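Local coordinates for hypothetical protein yihE (PDB 1ZYL) that phosphorylates proteins, itself included, on serine and threonine with ATP and helps the cell withstand stress, at residues Y42-Q45 and R51-V54; T94-N97 and Y102-V105. All coordinates share one frame; numbering follows the deposited sequence.

Contact 1 of 2, residues Y42-Q45 and R51-V54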
ATOM      1  N   TYR A  42     -11.335  -6.742 -12.603  1.00 36.57           N
ATOM      2  CA  TYR A  42     -12.646  -6.806 -13.237  1.00 40.23           C
ATOM      3  C   TYR A  42     -13.557  -7.638 -12.339  1.00 43.06           C
ATOM      4  O   TYR A  42     -13.091  -8.562 -11.673  1.00 44.63           O
ATOM      5  CB  TYR A  42     -12.553  -7.467 -14.623  1.00 39.65           C
ATOM      6  CG  TYR A  42     -11.818  -6.665 -15.688  1.00 39.26           C
ATOM      7  CD1 TYR A  42     -10.430  -6.724 -15.812  1.00 38.23           C
ATOM      8  CD2 TYR A  42     -12.523  -5.850 -16.577  1.00 40.47           C
ATOM      9  CE1 TYR A  42      -9.757  -5.986 -16.801  1.00 39.86           C
ATOM     10  CE2 TYR A  42     -11.865  -5.110 -17.570  1.00 40.73           C
ATOM     11  CZ  TYR A  42     -10.485  -5.181 -17.677  1.00 41.34           C
ATOM     12  OH  TYR A  42      -9.848  -4.441 -18.655  1.00 39.73           O
ATOM     13  N   GLN A  43     -14.845  -7.305 -12.320  1.00 46.38           N
ATOM     14  CA  GLN A  43     -15.829  -8.023 -11.508  1.00 49.86           C
ATOM     15  C   GLN A  43     -16.698  -8.887 -12.421  1.00 52.43           C
ATOM     16  O   GLN A  43     -16.847  -8.590 -13.605  1.00 51.99           O
ATOM     17  CB  GLN A  43     -16.723  -7.028 -10.763  1.00 51.80           C
ATOM     18  CG  GLN A  43     -17.736  -7.658  -9.815  1.00 54.29           C
ATOM     19  CD  GLN A  43     -18.826  -6.683  -9.398  1.00 56.29           C
ATOM     20  OE1 GLN A  43     -19.707  -6.346 -10.191  1.00 57.84           O
ATOM     21  NE2 GLN A  43     -18.765  -6.218  -8.154  1.00 55.15           N
ATOM     22  N   PHE A  44     -17.277  -9.951 -11.873  1.00 55.63           N
ATOM     23  CA  PHE A  44     -18.129 -10.832 -12.664  1.00 57.84           C
ATOM     24  C   PHE A  44     -18.946 -11.774 -11.776  1.00 59.58           C
ATOM     25  O   PHE A  44     -18.434 -12.313 -10.798  1.00 59.29           O
ATOM     26  CB  PHE A  44     -17.269 -11.634 -13.649  1.00 57.36           C
ATOM     27  CG  PHE A  44     -16.391 -12.668 -12.997  1.00 57.93           C
ATOM     28  CD1 PHE A  44     -16.845 -13.968 -12.809  1.00 57.85           C
ATOM     29  CD2 PHE A  44     -15.115 -12.340 -12.556  1.00 58.52           C
ATOM     30  CE1 PHE A  44     -16.039 -14.927 -12.192  1.00 57.69           C
ATOM     31  CE2 PHE A  44     -14.301 -13.294 -11.936  1.00 58.58           C
ATOM     32  CZ  PHE A  44     -14.766 -14.589 -11.755  1.00 57.91           C
ATOM     33  N   GLN A  45     -20.221 -11.958 -12.113  1.00 62.67           N
ATOM     34  CA  GLN A  45     -21.096 -12.843 -11.345  1.00 64.93           C
ATOM     35  C   GLN A  45     -20.783 -14.292 -11.682  1.00 66.27           C
ATOM     36  O   GLN A  45     -20.007 -14.575 -12.594  1.00 65.86           O
ATOM     37  CB  GLN A  45     -22.566 -12.568 -11.661  1.00 64.78           C
ATOM     38  CG  GLN A  45     -23.020 -11.159 -11.370  1.00 65.76           C
ATOM     39  CD  GLN A  45     -24.441 -10.913 -11.833  1.00 67.34           C
ATOM     40  OE1 GLN A  45     -25.389 -11.483 -11.294  1.00 67.41           O
ATOM     41  NE2 GLN A  45     -24.594 -10.068 -12.847  1.00 68.72           N
ATOM     42  N   ARG A  51     -21.287 -12.373  -7.043  1.00 66.05           N
ATOM     43  CA  ARG A  51     -20.164 -11.552  -7.498  1.00 62.87           C
ATOM     44  C   ARG A  51     -18.739 -11.968  -7.116  1.00 59.67           C
ATOM     45  O   ARG A  51     -18.476 -12.445  -6.009  1.00 59.04           O
ATOM     46  CB  ARG A  51     -20.404 -10.098  -7.087  1.00 64.55           C
ATOM     47  CG  ARG A  51     -21.781  -9.570  -7.478  1.00 66.98           C
ATOM     48  CD  ARG A  51     -21.917  -8.098  -7.131  1.00 70.57           C
ATOM     49  NE  ARG A  51     -21.461  -7.825  -5.769  1.00 73.64           N
ATOM     50  CZ  ARG A  51     -21.376  -6.612  -5.231  1.00 74.12           C
ATOM     51  NH1 ARG A  51     -21.722  -5.545  -5.936  1.00 74.42           N
ATOM     52  NH2 ARG A  51     -20.932  -6.468  -3.988  1.00 74.20           N
ATOM     53  N   PHE A  52     -17.831 -11.765  -8.072  1.00 56.08           N
ATOM     54  CA  PHE A  52     -16.402 -12.082  -7.961  1.00 51.08           C
ATOM     55  C   PHE A  52     -15.592 -10.984  -8.650  1.00 47.91           C
ATOM     56  O   PHE A  52     -16.148 -10.094  -9.294  1.00 48.39           O
ATOM     57  CB  PHE A  52     -16.094 -13.400  -8.677  1.00 49.79           C
ATOM     58  CG  PHE A  52     -16.285 -14.616  -7.836  1.00 49.88           C
ATOM     59  CD1 PHE A  52     -15.397 -14.910  -6.809  1.00 50.41           C
ATOM     60  CD2 PHE A  52     -17.337 -15.492  -8.091  1.00 51.52           C
ATOM     61  CE1 PHE A  52     -15.547 -16.065  -6.043  1.00 51.71           C
ATOM     62  CE2 PHE A  52     -17.502 -16.652  -7.333  1.00 51.44           C
ATOM     63  CZ  PHE A  52     -16.604 -16.940  -6.307  1.00 52.03           C
ATOM     64  N   VAL A  53     -14.272 -11.056  -8.519  1.00 43.44           N
ATOM     65  CA  VAL A  53     -13.391 -10.088  -9.167  1.00 38.06           C
ATOM     66  C   VAL A  53     -12.104 -10.787  -9.574  1.00 35.24           C
ATOM     67  O   VAL A  53     -11.562 -11.590  -8.822  1.00 34.08           O
ATOM     68  CB  VAL A  53     -13.029  -8.886  -8.242  1.00 35.92           C
ATOM     69  CG1 VAL A  53     -14.269  -8.099  -7.882  1.00 34.91           C
ATOM     70  CG2 VAL A  53     -12.352  -9.371  -6.989  1.00 36.41           C
ATOM     71  N   VAL A  54     -11.630 -10.512 -10.782  1.00 33.72           N
ATOM     72  CA  VAL A  54     -10.387 -11.118 -11.220  1.00 33.11           C
ATOM     73  C   VAL A  54      -9.367 -10.013 -11.084  1.00 32.80           C
ATOM     74  O   VAL A  54      -9.672  -8.853 -11.360  1.00 32.26           O
ATOM     75  CB  VAL A  54     -10.398 -11.545 -12.700  1.00 32.99           C
ATOM     76  CG1 VAL A  54      -9.651 -12.862 -12.840  1.00 30.53           C
ATOM     77  CG2 VAL A  54     -11.815 -11.631 -13.231  1.00 30.99           C
TER
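With chi1 at 70°, F44 holds CG between its backbone N and carbonyl carbon, and this swings the ring across to F52 and V54 on the neighbouring strand. F52 meets it with CB, which sits over one face of the F44 ring, off-centre toward the rim and 3.7 Å from the ring centroid, a CH-pi contact. The two phenyl rings themselves are nearly parallel but slid so far apart that they barely overlap. V54 adds its CG2 methyl, which approaches CE2 and CD2 of F44 obliquely. On the opposite face of the sheet Q43 is extended, CG anti to the backbone N (chi1 -176°); CB and CG lie beside CG1 of V53, and the amide reaches R51, where NE2 stands over one face of the guanidinium, 3.8 Å from NH1, with the two planes 46° apart.

The strands run antiparallel. Y42 and V54 exchange two backbone hydrogen bonds, Y42 N to V54 O at 3.0 Å and V54 N to Y42 O at 2.6 Å. F44 N donates to F52 O at 2.8 Å, while the return bond from F52 N is weak. The hairpin belongs to the antiparallel sheet of an N-terminal lobe like that of protein kinases. Its chemistry is two-sided: an apolar, aromatic face covered by L20 of helix 13-22, and a Q43-V53 face from which the Q43 amide reaches the R51 guanidinium.

Contact 2 of 2, residues T94-N97 and Y102-V105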
ATOM      1  N   THR A  94      -3.877 -21.006  -6.339  1.00 49.75           N
ATOM      2  CA  THR A  94      -4.701 -19.813  -6.422  1.00 47.40           C
ATOM      3  C   THR A  94      -4.161 -18.832  -7.462  1.00 45.72           C
ATOM      4  O   THR A  94      -4.892 -17.969  -7.958  1.00 44.03           O
ATOM      5  CB  THR A  94      -4.780 -19.105  -5.038  1.00 47.12           C
ATOM      6  OG1 THR A  94      -3.483 -19.080  -4.427  1.00 44.95           O
ATOM      7  CG2 THR A  94      -5.733 -19.834  -4.122  1.00 46.76           C
ATOM      8  N   LEU A  95      -2.886 -18.989  -7.801  1.00 44.80           N
ATOM      9  CA  LEU A  95      -2.217 -18.111  -8.759  1.00 44.90           C
ATOM     10  C   LEU A  95      -2.315 -18.558 -10.209  1.00 46.63           C
ATOM     11  O   LEU A  95      -1.350 -19.098 -10.761  1.00 46.95           O
ATOM     12  CB  LEU A  95      -0.735 -17.989  -8.411  1.00 41.65           C
ATOM     13  CG  LEU A  95      -0.110 -16.610  -8.572  1.00 39.32           C
ATOM     14  CD1 LEU A  95       1.374 -16.785  -8.892  1.00 36.16           C
ATOM     15  CD2 LEU A  95      -0.829 -15.825  -9.652  1.00 38.42           C
ATOM     16  N   LEU A  96      -3.461 -18.322 -10.836  1.00 47.73           N
ATOM     17  CA  LEU A  96      -3.622 -18.705 -12.231  1.00 49.58           C
ATOM     18  C   LEU A  96      -2.737 -17.816 -13.104  1.00 50.72           C
ATOM     19  O   LEU A  96      -2.253 -16.770 -12.662  1.00 50.79           O
ATOM     20  CB  LEU A  96      -5.088 -18.572 -12.663  1.00 48.72           C
ATOM     21  CG  LEU A  96      -6.174 -19.177 -11.764  1.00 47.11           C
ATOM     22  CD1 LEU A  96      -5.604 -20.328 -10.929  1.00 46.31           C
ATOM     23  CD2 LEU A  96      -6.717 -18.098 -10.854  1.00 47.01           C
ATOM     24  N   ASN A  97      -2.524 -18.240 -14.344  1.00 52.64           N
ATOM     25  CA  ASN A  97      -1.697 -17.490 -15.282  1.00 54.05           C
ATOM     26  C   ASN A  97      -2.069 -17.744 -16.745  1.00 55.28           C
ATOM     27  O   ASN A  97      -1.800 -18.812 -17.296  1.00 56.28           O
ATOM     28  CB  ASN A  97      -0.223 -17.833 -15.071  1.00 53.59           C
ATOM     29  CG  ASN A  97       0.645 -17.377 -16.220  1.00 54.09           C
ATOM     30  OD1 ASN A  97       0.812 -16.182 -16.449  1.00 55.35           O
ATOM     31  ND2 ASN A  97       1.193 -18.330 -16.962  1.00 54.00           N
ATOM     32  N   TYR A 102      -0.297 -13.060 -14.816  1.00 45.05           N
ATOM     33  CA  TYR A 102      -0.667 -13.896 -13.679  1.00 39.44           C
ATOM     34  C   TYR A 102      -1.980 -13.304 -13.204  1.00 37.53           C
ATOM     35  O   TYR A 102      -2.294 -12.168 -13.540  1.00 37.49           O
ATOM     36  CB  TYR A 102       0.344 -13.758 -12.551  1.00 36.89           C
ATOM     37  CG  TYR A 102       1.653 -14.460 -12.764  1.00 35.19           C
ATOM     38  CD1 TYR A 102       1.760 -15.841 -12.605  1.00 34.90           C
ATOM     39  CD2 TYR A 102       2.807 -13.736 -13.048  1.00 33.12           C
ATOM     40  CE1 TYR A 102       2.993 -16.484 -12.709  1.00 34.17           C
ATOM     41  CE2 TYR A 102       4.043 -14.366 -13.155  1.00 34.15           C
ATOM     42  CZ  TYR A 102       4.131 -15.739 -12.977  1.00 34.78           C
ATOM     43  OH  TYR A 102       5.365 -16.344 -13.006  1.00 35.25           O
ATOM     44  N   PHE A 103      -2.751 -14.057 -12.431  1.00 35.38           N
ATOM     45  CA  PHE A 103      -4.003 -13.525 -11.918  1.00 33.91           C
ATOM     46  C   PHE A 103      -4.617 -14.425 -10.869  1.00 34.37           C
ATOM     47  O   PHE A 103      -4.263 -15.598 -10.762  1.00 36.66           O
ATOM     48  CB  PHE A 103      -5.009 -13.298 -13.046  1.00 33.06           C
ATOM     49  CG  PHE A 103      -5.438 -14.553 -13.757  1.00 32.63           C
ATOM     50  CD1 PHE A 103      -4.541 -15.284 -14.524  1.00 33.63           C
ATOM     51  CD2 PHE A 103      -6.763 -14.971 -13.713  1.00 32.41           C
ATOM     52  CE1 PHE A 103      -4.961 -16.409 -15.243  1.00 34.16           C
ATOM     53  CE2 PHE A 103      -7.189 -16.096 -14.430  1.00 31.65           C
ATOM     54  CZ  PHE A 103      -6.290 -16.811 -15.193  1.00 32.03           C
ATOM     55  N   ALA A 104      -5.534 -13.858 -10.091  1.00 31.92           N
ATOM     56  CA  ALA A 104      -6.226 -14.581  -9.039  1.00 29.26           C
ATOM     57  C   ALA A 104      -7.669 -14.102  -9.009  1.00 29.04           C
ATOM     58  O   ALA A 104      -7.994 -13.062  -9.575  1.00 27.75           O
ATOM     59  CB  ALA A 104      -5.555 -14.325  -7.701  1.00 27.99           C
ATOM     60  N   VAL A 105      -8.535 -14.861  -8.352  1.00 30.54           N
ATOM     61  CA  VAL A 105      -9.945 -14.506  -8.267  1.00 32.57           C
ATOM     62  C   VAL A 105     -10.335 -14.356  -6.805  1.00 34.21           C
ATOM     63  O   VAL A 105     -10.056 -15.235  -5.996  1.00 36.60           O
ATOM     64  CB  VAL A 105     -10.833 -15.591  -8.929  1.00 31.51           C
ATOM     65  CG1 VAL A 105     -12.262 -15.117  -8.994  1.00 30.25           C
ATOM     66  CG2 VAL A 105     -10.319 -15.904 -10.331  1.00 29.93           C
TER
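L96 and F103 form the tight half of this pairing: CB of L96 lies over one face of the F103 ring, toward its rim, 3.5 Å from the centroid, and the two side chains cross at about a right angle. F103 reaches that place because its chi1 of 64° sets CG between its backbone N and carbonyl carbon and leans the ring across to strand 96-98. F103 N donates a hydrogen bond to L96 O at 2.8 Å. Farther along, CD2 of L96 only brushes CG2 of V105, at 4.2 Å. The buried ring also stacks on F56 and meets H23 edge-to-face.

The other side is looser. From the loop end of its segment L95 lays CD2 against CB of Y102 at 3.7 Å and brings CD1 obliquely to the ring, while N97, solvent-exposed, rests its CB near CD1 of Y102 at the same distance. Helix 64-79 approaches here, with I67 against L95 and A64 against Y102. Pairing fades toward T94, whose O comes no closer than 3.7 Å to CB of A104. This is a beta hairpin at the edge of the five-stranded antiparallel sheet, packed against a helix as in the N-terminal lobe of protein kinases and related phosphotransferases.

In the fold
Contacts 1 and 2 are two hairpins of one five-stranded antiparallel sheet, joined where strand 52-57 runs beside strand 101-107. V105 and F103 supply the seam: CG1 of V105 packs on F44 CZ, and CD2 of F103 on V54 CG1, so the apolar faces of both hairpins merge into one core. Both contacts are partly buried, each with a buried side (F44 and V54; L96 and F103) and a more exposed one (Q43 and R51; N97 and Y102). They differ in place: contact 1 joins interior strands and carries backbone bonds along its length, whereas contact 2 includes the edge strand 96-98 and is less regularly paired. The exposed chemistry differs too, glutamine with arginine against asparagine with tyrosine.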